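Local coordinates for protein piwi (Drosophila melanogaster, PDB 6KR6) that binds piRNAs of 24 to 30 nucleotides and, as an argonaute-family protein, uses them to repress transposable elements, at residues K504-V510 / V531-T537; R591-I597 / F609-C615; R723-L728 / P740-V745. The contacts are given in a common frame with arbitrary orientation. Where two conformers were deposited one is given. Residue numbers count along the deposited sequence, not the author numbering.

Contact 1 of 3, residues K504-V510 / V531-T537; sequences KLILCLV and VPTQVVT. With nucleotides of chain B.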
loop_
_atom_site.group_PDB
_atom_site.type_symbol
_atom_site.label_atom_id
_atom_site.label_comp_id
_atom_site.label_asym_id
_atom_site.label_seq_id
_atom_site.Cartn_x
_atom_site.Cartn_y
_atom_site.Cartn_z
ATOM N N LYS A 504 11.235 -29.643 20.240
ATOM C CA LYS A 504 11.532 -28.234 20.009
ATOM C C LYS A 504 10.988 -27.761 18.668
ATOM O O LYS A 504 10.731 -26.565 18.493
ATOM C CB LYS A 504 13.041 -27.982 20.074
ATOM C CG LYS A 504 13.692 -28.253 21.417
ATOM C CD LYS A 504 15.038 -27.539 21.496
ATOM C CE LYS A 504 16.158 -28.466 21.944
ATOM N NZ LYS A 504 16.029 -28.856 23.373
ATOM N N LEU A 505 10.809 -28.674 17.717
ATOM C CA LEU A 505 10.410 -28.303 16.368
ATOM C C LEU A 505 9.868 -29.538 15.663
ATOM O O LEU A 505 10.166 -30.672 16.044
ATOM C CB LEU A 505 11.587 -27.698 15.595
ATOM C CG LEU A 505 11.312 -27.037 14.244
ATOM C CD1 LEU A 505 12.092 -25.742 14.135
ATOM C CD2 LEU A 505 11.673 -27.981 13.110
ATOM N N ILE A 506 9.054 -29.301 14.634
ATOM C CA ILE A 506 8.454 -30.368 13.840
ATOM C C ILE A 506 8.529 -29.973 12.372
ATOM O O ILE A 506 7.913 -28.984 11.961
ATOM C CB ILE A 506 6.996 -30.645 14.245
ATOM C CG1 ILE A 506 6.934 -31.238 15.654
ATOM C CG2 ILE A 506 6.332 -31.576 13.247
ATOM C CD1 ILE A 506 5.529 -31.497 16.146
ATOM N N LEU A 507 9.281 -30.735 11.583
ATOM C CA LEU A 507 9.371 -30.524 10.146
ATOM C C LEU A 507 8.465 -31.523 9.440
ATOM O O LEU A 507 8.497 -32.720 9.747
ATOM C CB LEU A 507 10.814 -30.667 9.659
ATOM C CG LEU A 507 11.158 -30.081 8.286
ATOM C CD1 LEU A 507 12.628 -29.703 8.245
ATOM C CD2 LEU A 507 10.833 -31.052 7.160
ATOM N N CYS A 508 7.665 -31.034 8.497
ATOM C CA CYS A 508 6.693 -31.853 7.782
ATOM C C CYS A 508 6.957 -31.762 6.286
ATOM O O CYS A 508 6.888 -30.674 5.705
ATOM C CB CYS A 508 5.263 -31.413 8.102
ATOM S SG CYS A 508 4.754 -31.727 9.806
ATOM N N LEU A 509 7.253 -32.903 5.671
ATOM C CA LEU A 509 7.458 -32.984 4.231
ATOM C C LEU A 509 6.108 -33.213 3.560
ATOM O O LEU A 509 5.406 -34.177 3.883
ATOM C CB LEU A 509 8.438 -34.106 3.889
ATOM C CG LEU A 509 9.097 -34.066 2.508
ATOM C CD1 LEU A 509 9.894 -32.782 2.341
ATOM C CD2 LEU A 509 9.987 -35.283 2.298
ATOM N N VAL A 510 5.746 -32.330 2.634
ATOM C CA VAL A 510 4.431 -32.384 1.999
ATOM C C VAL A 510 4.591 -32.761 0.532
ATOM O O VAL A 510 5.669 -32.557 -0.045
ATOM C CB VAL A 510 3.685 -31.049 2.148
ATOM C CG1 VAL A 510 3.632 -30.633 3.608
ATOM C CG2 VAL A 510 4.341 -29.973 1.300
ATOM N N VAL A 531 4.025 -25.726 19.338
ATOM C CA VAL A 531 5.238 -26.303 18.781
ATOM C C VAL A 531 5.562 -25.594 17.472
ATOM O O VAL A 531 4.753 -25.621 16.540
ATOM C CB VAL A 531 5.111 -27.818 18.544
ATOM C CG1 VAL A 531 6.393 -28.369 17.937
ATOM C CG2 VAL A 531 4.778 -28.538 19.844
ATOM N N PRO A 532 6.719 -24.941 17.348
ATOM C CA PRO A 532 7.091 -24.348 16.058
ATOM C C PRO A 532 7.335 -25.425 15.011
ATOM O O PRO A 532 7.960 -26.452 15.284
ATOM C CB PRO A 532 8.371 -23.568 16.379
ATOM C CG PRO A 532 8.903 -24.194 17.619
ATOM C CD PRO A 532 7.713 -24.666 18.398
ATOM N N THR A 533 6.824 -25.186 13.805
ATOM C CA THR A 533 6.840 -26.185 12.749
ATOM C C THR A 533 7.482 -25.621 11.488
ATOM O O THR A 533 7.561 -24.406 11.290
ATOM C CB THR A 533 5.424 -26.686 12.422
ATOM O OG1 THR A 533 4.643 -25.609 11.891
ATOM C CG2 THR A 533 4.748 -27.233 13.671
ATOM N N GLN A 534 7.934 -26.532 10.628
ATOM C CA GLN A 534 8.548 -26.190 9.353
ATOM C C GLN A 534 7.963 -27.080 8.267
ATOM O O GLN A 534 7.870 -28.298 8.442
ATOM C CB GLN A 534 10.069 -26.352 9.406
ATOM C CG GLN A 534 10.753 -26.110 8.074
ATOM C CD GLN A 534 10.456 -24.735 7.514
ATOM O OE1 GLN A 534 10.656 -23.722 8.186
ATOM N NE2 GLN A 534 9.971 -24.692 6.280
ATOM N N VAL A 535 7.572 -26.473 7.149
ATOM C CA VAL A 535 6.967 -27.183 6.030
ATOM C C VAL A 535 7.893 -27.071 4.828
ATOM O O VAL A 535 8.420 -25.992 4.539
ATOM C CB VAL A 535 5.566 -26.628 5.702
ATOM C CG1 VAL A 535 4.981 -27.326 4.487
ATOM C CG2 VAL A 535 4.644 -26.779 6.902
ATOM N N VAL A 536 8.095 -28.189 4.132
ATOM C CA VAL A 536 8.951 -28.249 2.952
ATOM C C VAL A 536 8.162 -28.908 1.829
ATOM O O VAL A 536 7.734 -30.062 1.962
ATOM C CB VAL A 536 10.253 -29.021 3.221
ATOM C CG1 VAL A 536 11.063 -29.153 1.941
ATOM C CG2 VAL A 536 11.069 -28.332 4.305
ATOM N N THR A 537 7.971 -28.181 0.729
ATOM C CA THR A 537 7.292 -28.741 -0.432
ATOM C C THR A 537 8.166 -29.808 -1.080
ATOM O O THR A 537 9.394 -29.705 -1.086
ATOM C CB THR A 537 6.961 -27.640 -1.441
ATOM O OG1 THR A 537 6.325 -26.549 -0.765
ATOM C CG2 THR A 537 6.027 -28.158 -2.526
ATOM O OP3 U B 1 8.330 -22.488 6.679
ATOM P P U B 1 6.854 -22.550 6.681
ATOM O OP1 U B 1 6.426 -23.285 7.896
ATOM O OP2 U B 1 6.358 -21.169 6.473
ATOM O "O5'" U B 1 6.391 -23.417 5.427
ATOM C "C5'" U B 1 6.528 -22.920 4.099
ATOM C "C4'" U B 1 6.382 -24.019 3.078
ATOM O "O4'" U B 1 4.974 -24.346 2.919
ATOM C "C3'" U B 1 6.906 -23.692 1.680
ATOM O "O3'" U B 1 7.502 -24.857 1.112
ATOM C "C2'" U B 1 5.637 -23.338 0.909
ATOM O "O2'" U B 1 5.724 -23.539 -0.486
ATOM C "C1'" U B 1 4.617 -24.273 1.552
ATOM N N1 U B 1 3.229 -23.794 1.452
ATOM C C2 U B 1 2.244 -24.731 1.210
ATOM O O2 U B 1 2.479 -25.922 1.100
ATOM N N3 U B 1 0.970 -24.225 1.116
ATOM C C4 U B 1 0.589 -22.905 1.226
ATOM O O4 U B 1 -0.602 -22.606 1.116
ATOM C C5 U B 1 1.668 -21.995 1.466
ATOM C C6 U B 1 2.919 -22.460 1.565
ATOM P P A B 2 8.767 -24.720 0.133
ATOM O OP1 A B 2 8.338 -23.894 -1.025
ATOM O OP2 A B 2 9.347 -26.069 -0.085
ATOM O "O5'" A B 2 9.820 -23.862 0.963
ATOM C "C5'" A B 2 10.283 -24.271 2.243
ATOM C "C4'" A B 2 11.421 -23.392 2.690
ATOM O "O4'" A B 2 12.602 -23.744 1.928
ATOM C "C3'" A B 2 11.217 -21.902 2.433
ATOM O "O3'" A B 2 10.556 -21.255 3.509
ATOM C "C2'" A B 2 12.630 -21.384 2.200
ATOM O "O2'" A B 2 13.279 -21.133 3.436
ATOM C "C1'" A B 2 13.302 -22.587 1.541
ATOM N N9 A B 2 13.294 -22.533 0.067
ATOM C C8 A B 2 12.625 -23.391 -0.770
ATOM N N7 A B 2 12.805 -23.140 -2.042
ATOM C C5 A B 2 13.662 -22.049 -2.045
ATOM C C6 A B 2 14.234 -21.305 -3.090
ATOM N N6 A B 2 14.019 -21.557 -4.383
ATOM N N1 A B 2 15.045 -20.277 -2.757
ATOM C C2 A B 2 15.261 -20.025 -1.460
ATOM N N3 A B 2 14.781 -20.653 -0.388
ATOM C C4 A B 2 13.980 -21.668 -0.753
#
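An edge strand of a parallel sheet leaves half of its backbone groups without a strand partner, and residues 531-537 illustrate how a guide RNA can use them. On the inner side the pairing with 504-510 is regular. Ile506 N donates to Pro532 O (3.1 Å), Gln534 N to Ile506 O (2.8 Å), Cys508 N to Gln534 O (2.7 Å), Val536 N to Cys508 O (3.2 Å) and Val510 N to Val536 O (3.1 Å). The intervening amides of 504-510 turn the other way, where Leu507 and Leu509 bond to strand 446-450. Those of 531-537 face outward: Thr533 N is taken by the hydroxyl of Tyr526, whereas Thr537 N reaches OP2 of A2 of chain B (2.6 Å). Thr537 OG1 donates to O3' of U1 of chain B (2.8 Å). Two weak bonds run to the U1 phosphate of chain B, from Gln534 NE2 to OP3 (2.8 Å) and from Val535 N to OP1 (3.5 Å). Leu507 CD2 and Leu509 CD1 close on Val536 CG2 and CG1 (4.0 and 3.8 Å), a face covered by helix 454-471, while Val510 CG1 meets Val535 CG1 (3.7 Å) on the reverse. This is one beta-alpha-beta unit, crossing over through helix 515-528. The chemistry implies that strand-to-strand bonds use up the inner edge, so that some outward-facing donors, chiefly those of Thr537, bind the first two nucleotides of the piRNA.

Contact 2 of 3, residues R591-I597 / F609-C615; sequences RAYGALI and FSTVTEC. With HG (mercury (II) ion), chain I.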
loop_
_atom_site.group_PDB
_atom_site.type_symbol
_atom_site.label_atom_id
_atom_site.label_comp_id
_atom_site.label_asym_id
_atom_site.label_seq_id
_atom_site.Cartn_x
_atom_site.Cartn_y
_atom_site.Cartn_z
ATOM N N ARG A 591 -13.760 -9.464 9.685
ATOM C CA ARG A 591 -12.785 -9.477 10.763
ATOM C C ARG A 591 -11.399 -9.190 10.203
ATOM O O ARG A 591 -11.101 -9.504 9.047
ATOM C CB ARG A 591 -12.769 -10.823 11.498
ATOM C CG ARG A 591 -14.123 -11.284 12.006
ATOM C CD ARG A 591 -14.047 -12.722 12.499
ATOM N NE ARG A 591 -15.328 -13.412 12.380
ATOM C CZ ARG A 591 -16.126 -13.697 13.403
ATOM N NH1 ARG A 591 -15.774 -13.362 14.637
ATOM N NH2 ARG A 591 -17.273 -14.327 13.192
ATOM N N ALA A 592 -10.553 -8.591 11.034
ATOM C CA ALA A 592 -9.182 -8.291 10.655
ATOM C C ALA A 592 -8.273 -8.573 11.838
ATOM O O ALA A 592 -8.668 -8.418 12.996
ATOM C CB ALA A 592 -9.027 -6.836 10.193
ATOM N N TYR A 593 -7.049 -8.996 11.536
ATOM C CA TYR A 593 -6.066 -9.340 12.555
ATOM C C TYR A 593 -4.936 -8.323 12.548
ATOM O O TYR A 593 -4.382 -8.010 11.488
ATOM C CB TYR A 593 -5.518 -10.750 12.331
ATOM C CG TYR A 593 -6.557 -11.828 12.519
ATOM C CD1 TYR A 593 -6.886 -12.285 13.789
ATOM C CD2 TYR A 593 -7.216 -12.382 11.431
ATOM C CE1 TYR A 593 -7.838 -13.270 13.968
ATOM C CE2 TYR A 593 -8.168 -13.367 11.601
ATOM C CZ TYR A 593 -8.475 -13.807 12.871
ATOM O OH TYR A 593 -9.424 -14.787 13.052
ATOM N N GLY A 594 -4.611 -7.805 13.730
ATOM C CA GLY A 594 -3.499 -6.896 13.910
ATOM C C GLY A 594 -2.345 -7.557 14.629
ATOM O O GLY A 594 -2.513 -8.127 15.715
ATOM N N ALA A 595 -1.166 -7.498 14.012
ATOM C CA ALA A 595 0.048 -8.107 14.533
ATOM C C ALA A 595 1.045 -7.025 14.919
ATOM O O ALA A 595 1.238 -6.047 14.181
ATOM C CB ALA A 595 0.669 -9.054 13.505
ATOM N N LEU A 596 1.678 -7.222 16.077
ATOM C CA LEU A 596 2.621 -6.275 16.655
ATOM C C LEU A 596 3.902 -7.002 17.040
ATOM O O LEU A 596 3.862 -8.004 17.766
ATOM C CB LEU A 596 2.022 -5.577 17.880
ATOM C CG LEU A 596 2.882 -4.481 18.510
ATOM C CD1 LEU A 596 2.111 -3.171 18.570
ATOM C CD2 LEU A 596 3.363 -4.888 19.896
ATOM N N ILE A 597 5.028 -6.489 16.551
ATOM C CA ILE A 597 6.354 -7.032 16.810
ATOM C C ILE A 597 7.160 -5.971 17.544
ATOM O O ILE A 597 7.029 -4.779 17.255
ATOM C CB ILE A 597 7.065 -7.445 15.506
ATOM C CG1 ILE A 597 6.079 -8.106 14.538
ATOM C CG2 ILE A 597 8.244 -8.363 15.802
ATOM C CD1 ILE A 597 5.444 -9.377 15.054
ATOM N N PHE A 609 9.497 -9.908 20.274
ATOM C CA PHE A 609 8.260 -10.318 20.921
ATOM C C PHE A 609 7.113 -10.042 19.961
ATOM O O PHE A 609 7.003 -8.934 19.429
ATOM C CB PHE A 609 8.081 -9.558 22.242
ATOM C CG PHE A 609 6.721 -9.702 22.861
ATOM C CD1 PHE A 609 6.446 -10.750 23.724
ATOM C CD2 PHE A 609 5.729 -8.769 22.611
ATOM C CE1 PHE A 609 5.201 -10.874 24.305
ATOM C CE2 PHE A 609 4.484 -8.889 23.190
ATOM C CZ PHE A 609 4.218 -9.946 24.037
ATOM N N SER A 610 6.267 -11.044 19.729
ATOM C CA SER A 610 5.246 -10.960 18.692
ATOM C C SER A 610 3.884 -11.348 19.244
ATOM O O SER A 610 3.732 -12.429 19.824
ATOM C CB SER A 610 5.607 -11.859 17.506
ATOM O OG SER A 610 5.970 -13.157 17.941
ATOM N N THR A 611 2.897 -10.475 19.047
ATOM C CA THR A 611 1.518 -10.752 19.433
ATOM C C THR A 611 0.593 -10.479 18.256
ATOM O O THR A 611 0.915 -9.707 17.350
ATOM C CB THR A 611 1.071 -9.905 20.634
ATOM O OG1 THR A 611 2.177 -9.702 21.517
ATOM C CG2 THR A 611 -0.047 -10.605 21.395
ATOM N N VAL A 612 -0.566 -11.138 18.274
ATOM C CA VAL A 612 -1.638 -10.876 17.325
ATOM C C VAL A 612 -2.937 -10.756 18.105
ATOM O O VAL A 612 -3.095 -11.336 19.184
ATOM C CB VAL A 612 -1.773 -11.972 16.244
ATOM C CG1 VAL A 612 -1.919 -11.348 14.865
ATOM C CG2 VAL A 612 -0.594 -12.937 16.293
ATOM N N THR A 613 -3.873 -9.992 17.550
ATOM C CA THR A 613 -5.204 -9.917 18.132
ATOM C C THR A 613 -6.213 -9.594 17.041
ATOM O O THR A 613 -5.875 -9.036 15.996
ATOM C CB THR A 613 -5.274 -8.883 19.273
ATOM O OG1 THR A 613 -6.473 -9.078 20.037
ATOM C CG2 THR A 613 -5.264 -7.466 18.721
ATOM N N GLU A 614 -7.465 -9.956 17.295
ATOM C CA GLU A 614 -8.537 -9.620 16.371
ATOM C C GLU A 614 -9.037 -8.187 16.615
ATOM O O GLU A 614 -8.826 -7.595 17.678
ATOM C CB GLU A 614 -9.696 -10.613 16.497
ATOM C CG GLU A 614 -10.452 -10.832 15.188
ATOM C CD GLU A 614 -11.781 -11.523 15.384
ATOM O OE1 GLU A 614 -12.816 -10.903 15.061
ATOM O OE2 GLU A 614 -11.794 -12.678 15.866
ATOM N N CYS A 615 -9.674 -7.625 15.595
ATOM C CA CYS A 615 -10.190 -6.264 15.676
ATOM C C CYS A 615 -11.561 -6.214 16.350
ATOM O O CYS A 615 -11.853 -5.294 17.113
ATOM C CB CYS A 615 -10.260 -5.627 14.291
ATOM S SG CYS A 615 -8.650 -5.244 13.524
HETATM HG HG HG I . -6.578 -4.471 15.194
#
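In an antiparallel pair, hydrogen-bonded and non-hydrogen-bonded positions follow one another, and the run 591-597 against 609-615 shows what each kind does. Arg591 stands at the exposed end; its CG lies 3.3 Å from Glu614 OE1, but the charge contact from NH1 to that oxygen is long (3.9 Å), and the firmer partner of the guanidinium is Asp588. Ala592 O accepts from Cys615 N (2.9 Å), and its CB touches Cys615 SG (3.7 Å). Tyr593, at a non-hydrogen-bonded position, lays its CE1 against the aliphatic CG of Glu614 (3.8 Å). Gly594 makes two hydrogen bonds with Thr613: Gly594 N to Thr613 O and Thr613 N to Gly594 O are both 2.9 Å. A beta carbon here would collide with the mercury ion held by Cys615 SG at 2.8 Å. Ala595 CB lies 3.7 Å from Val612 CG1, on the face that helix 779-795 covers, and the Ala595 backbone bonds to Asp581, a predicted catalytic residue, in the neighbouring strand 575-584. Leu596 repeats the pair of hydrogen bonds with Thr611, Leu596 N to Thr611 O and Thr611 N to Leu596 O both 2.9 Å, while its side chain faces helix 625-640. Ile597 ends the walk, its CD1 on Ser610 CB (3.5 Å). These are neighbouring strands of the RNase H-like Piwi fold. Their chemistry implies a frame of backbone bonds, sealed by apolar contacts, beside the strand that bears Asp581, whereas the exposed Cys615 at the end of the pairing has a sulfur that binds mercury.

Contact 3 of 3, residues R723-L728 / P740-V745; sequences RYDFYL and PTSYNV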
loop_
_atom_site.group_PDB
_atom_site.type_symbol
_atom_site.label_atom_id
_atom_site.label_comp_id
_atom_site.label_asym_id
_atom_site.label_seq_id
_atom_site.Cartn_x
_atom_site.Cartn_y
_atom_site.Cartn_z
ATOM N N ARG A 723 4.254 17.735 5.987
ATOM C CA ARG A 723 4.717 16.551 6.693
ATOM C C ARG A 723 6.229 16.570 6.874
ATOM O O ARG A 723 6.971 17.010 5.991
ATOM C CB ARG A 723 4.305 15.283 5.943
ATOM C CG ARG A 723 2.991 14.681 6.409
ATOM C CD ARG A 723 1.877 14.867 5.391
ATOM N NE ARG A 723 2.191 14.270 4.094
ATOM C CZ ARG A 723 2.136 12.968 3.828
ATOM N NH1 ARG A 723 2.434 12.528 2.615
ATOM N NH2 ARG A 723 1.795 12.103 4.769
ATOM N N TYR A 724 6.675 16.096 8.035
ATOM C CA TYR A 724 8.078 15.755 8.256
ATOM C C TYR A 724 8.244 14.303 7.828
ATOM O O TYR A 724 7.951 13.379 8.592
ATOM C CB TYR A 724 8.475 15.971 9.713
ATOM C CG TYR A 724 9.825 15.391 10.089
ATOM C CD1 TYR A 724 10.882 15.379 9.184
ATOM C CD2 TYR A 724 10.037 14.844 11.349
ATOM C CE1 TYR A 724 12.111 14.842 9.525
ATOM C CE2 TYR A 724 11.262 14.307 11.699
ATOM C CZ TYR A 724 12.294 14.308 10.783
ATOM O OH TYR A 724 13.514 13.774 11.129
ATOM N N ASP A 725 8.713 14.098 6.600
ATOM C CA ASP A 725 8.778 12.764 6.028
ATOM C C ASP A 725 9.893 12.711 4.996
ATOM O O ASP A 725 10.529 13.719 4.678
ATOM C CB ASP A 725 7.438 12.369 5.398
ATOM C CG ASP A 725 6.904 13.422 4.453
ATOM O OD1 ASP A 725 7.355 14.583 4.537
ATOM O OD2 ASP A 725 6.031 13.087 3.624
ATOM N N PHE A 726 10.122 11.509 4.473
ATOM C CA PHE A 726 11.149 11.307 3.460
ATOM C C PHE A 726 10.842 10.037 2.679
ATOM O O PHE A 726 9.932 9.274 3.015
ATOM C CB PHE A 726 12.549 11.240 4.084
ATOM C CG PHE A 726 12.733 10.112 5.064
ATOM C CD1 PHE A 726 12.444 10.289 6.408
ATOM C CD2 PHE A 726 13.211 8.879 4.645
ATOM C CE1 PHE A 726 12.618 9.256 7.312
ATOM C CE2 PHE A 726 13.386 7.844 5.544
ATOM C CZ PHE A 726 13.089 8.033 6.880
ATOM N N TYR A 727 11.613 9.834 1.617
ATOM C CA TYR A 727 11.581 8.615 0.826
ATOM C C TYR A 727 12.888 7.858 1.011
ATOM O O TYR A 727 13.944 8.454 1.241
ATOM C CB TYR A 727 11.367 8.912 -0.663
ATOM C CG TYR A 727 10.039 9.552 -0.998
ATOM C CD1 TYR A 727 8.864 8.810 -0.990
ATOM C CD2 TYR A 727 9.962 10.896 -1.344
ATOM C CE1 TYR A 727 7.649 9.391 -1.304
ATOM C CE2 TYR A 727 8.752 11.485 -1.661
ATOM C CZ TYR A 727 7.600 10.729 -1.640
ATOM O OH TYR A 727 6.395 11.315 -1.954
ATOM N N LEU A 728 12.808 6.536 0.907
ATOM C CA LEU A 728 13.979 5.683 1.031
ATOM C C LEU A 728 13.835 4.500 0.089
ATOM O O LEU A 728 12.766 3.886 0.010
ATOM C CB LEU A 728 14.167 5.196 2.473
ATOM C CG LEU A 728 15.140 4.039 2.729
ATOM C CD1 LEU A 728 16.577 4.452 2.460
ATOM C CD2 LEU A 728 14.995 3.500 4.149
ATOM N N PRO A 740 9.681 3.268 -4.165
ATOM C CA PRO A 740 10.345 3.719 -2.938
ATOM C C PRO A 740 9.380 3.715 -1.766
ATOM O O PRO A 740 8.168 3.873 -1.931
ATOM C CB PRO A 740 10.795 5.142 -3.282
ATOM C CG PRO A 740 9.804 5.600 -4.288
ATOM C CD PRO A 740 9.445 4.381 -5.104
ATOM N N THR A 741 9.926 3.519 -0.569
ATOM C CA THR A 741 9.122 3.533 0.640
ATOM C C THR A 741 9.070 4.949 1.196
ATOM O O THR A 741 10.077 5.660 1.210
ATOM C CB THR A 741 9.696 2.576 1.686
ATOM O OG1 THR A 741 10.088 1.353 1.050
ATOM C CG2 THR A 741 8.656 2.266 2.747
ATOM N N SER A 742 7.885 5.360 1.637
ATOM C CA SER A 742 7.670 6.690 2.191
ATOM C C SER A 742 7.528 6.575 3.702
ATOM O O SER A 742 6.592 5.935 4.195
ATOM C CB SER A 742 6.430 7.345 1.582
ATOM O OG SER A 742 6.184 8.611 2.170
ATOM N N TYR A 743 8.453 7.189 4.433
ATOM C CA TYR A 743 8.435 7.187 5.889
ATOM C C TYR A 743 7.991 8.563 6.364
ATOM O O TYR A 743 8.668 9.563 6.097
ATOM C CB TYR A 743 9.806 6.825 6.458
ATOM C CG TYR A 743 10.331 5.499 5.961
ATOM C CD1 TYR A 743 10.084 4.325 6.660
ATOM C CD2 TYR A 743 11.070 5.418 4.789
ATOM C CE1 TYR A 743 10.560 3.111 6.208
ATOM C CE2 TYR A 743 11.546 4.208 4.330
ATOM C CZ TYR A 743 11.292 3.059 5.043
ATOM O OH TYR A 743 11.767 1.849 4.591
ATOM N N ASN A 744 6.862 8.606 7.069
ATOM C CA ASN A 744 6.220 9.847 7.491
ATOM C C ASN A 744 6.236 9.915 9.012
ATOM O O ASN A 744 5.506 9.175 9.679
ATOM C CB ASN A 744 4.794 9.925 6.950
ATOM C CG ASN A 744 4.172 11.295 7.126
ATOM O OD1 ASN A 744 3.010 11.500 6.789
ATOM N ND2 ASN A 744 4.945 12.242 7.644
ATOM N N VAL A 745 7.048 10.820 9.555
ATOM C CA VAL A 745 7.227 10.953 10.997
ATOM C C VAL A 745 6.152 11.908 11.508
ATOM O O VAL A 745 6.297 13.129 11.430
ATOM C CB VAL A 745 8.631 11.446 11.346
ATOM C CG1 VAL A 745 8.809 11.508 12.852
ATOM C CG2 VAL A 745 9.681 10.548 10.709
#
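The Phe726 ring is covered on one face by Tyr743 CB, 3.9 Å from its centroid in a CH-pi contact. The two rings themselves are nearly parallel (23°) but slid apart, with centroids 5.3 Å from each other and barely overlapping; their closest atoms are Phe726 CE2 and Tyr743 CD2, at 3.4 Å. Leu728 CB meets the edge of the Tyr743 ring at CE2 (3.4 Å), and helix 754-764 packs over this cluster. Beneath it the backbones join in pairs: Phe726 N to Tyr743 O, Tyr743 N to Phe726 O, Leu728 N to Thr741 O and Thr741 N to Leu728 O are all 2.9 Å. Val745 N adds a bond to Tyr724 O (2.9 Å), just beyond Asp725 and Asn744, a non-hydrogen-bonded pair. The Thr741 hydroxyl is used outside, by Arg776 O. Two antiparallel strands consecutive along the chain form a beta hairpin, and this one extends the central sheet of the RNase H-like Piwi domain, where strand 741-745 pairs with strand 687-695.

How the contacts relate
The three contacts follow one another along the chain, each closing before the next opens, and all belong to the Piwi domain. Contact 1 lies in a separate four-stranded parallel sheet, whereas contacts 2 and 3 share the large mixed sheet. There 592-599 borders 575-584, which bears Asp581, directly, while 741-745 is separated by 687-695 from 646-652, which bears Asp652. The centres of contacts 1 and 2 are about 23 Å apart, those of contacts 2 and 3 about 24 Å, those of contacts 1 and 3 about 39 Å, and none touch. The general principle is division of labour: one sheet contacts the guide's 5' end, the other carries the probable catalytic aspartates.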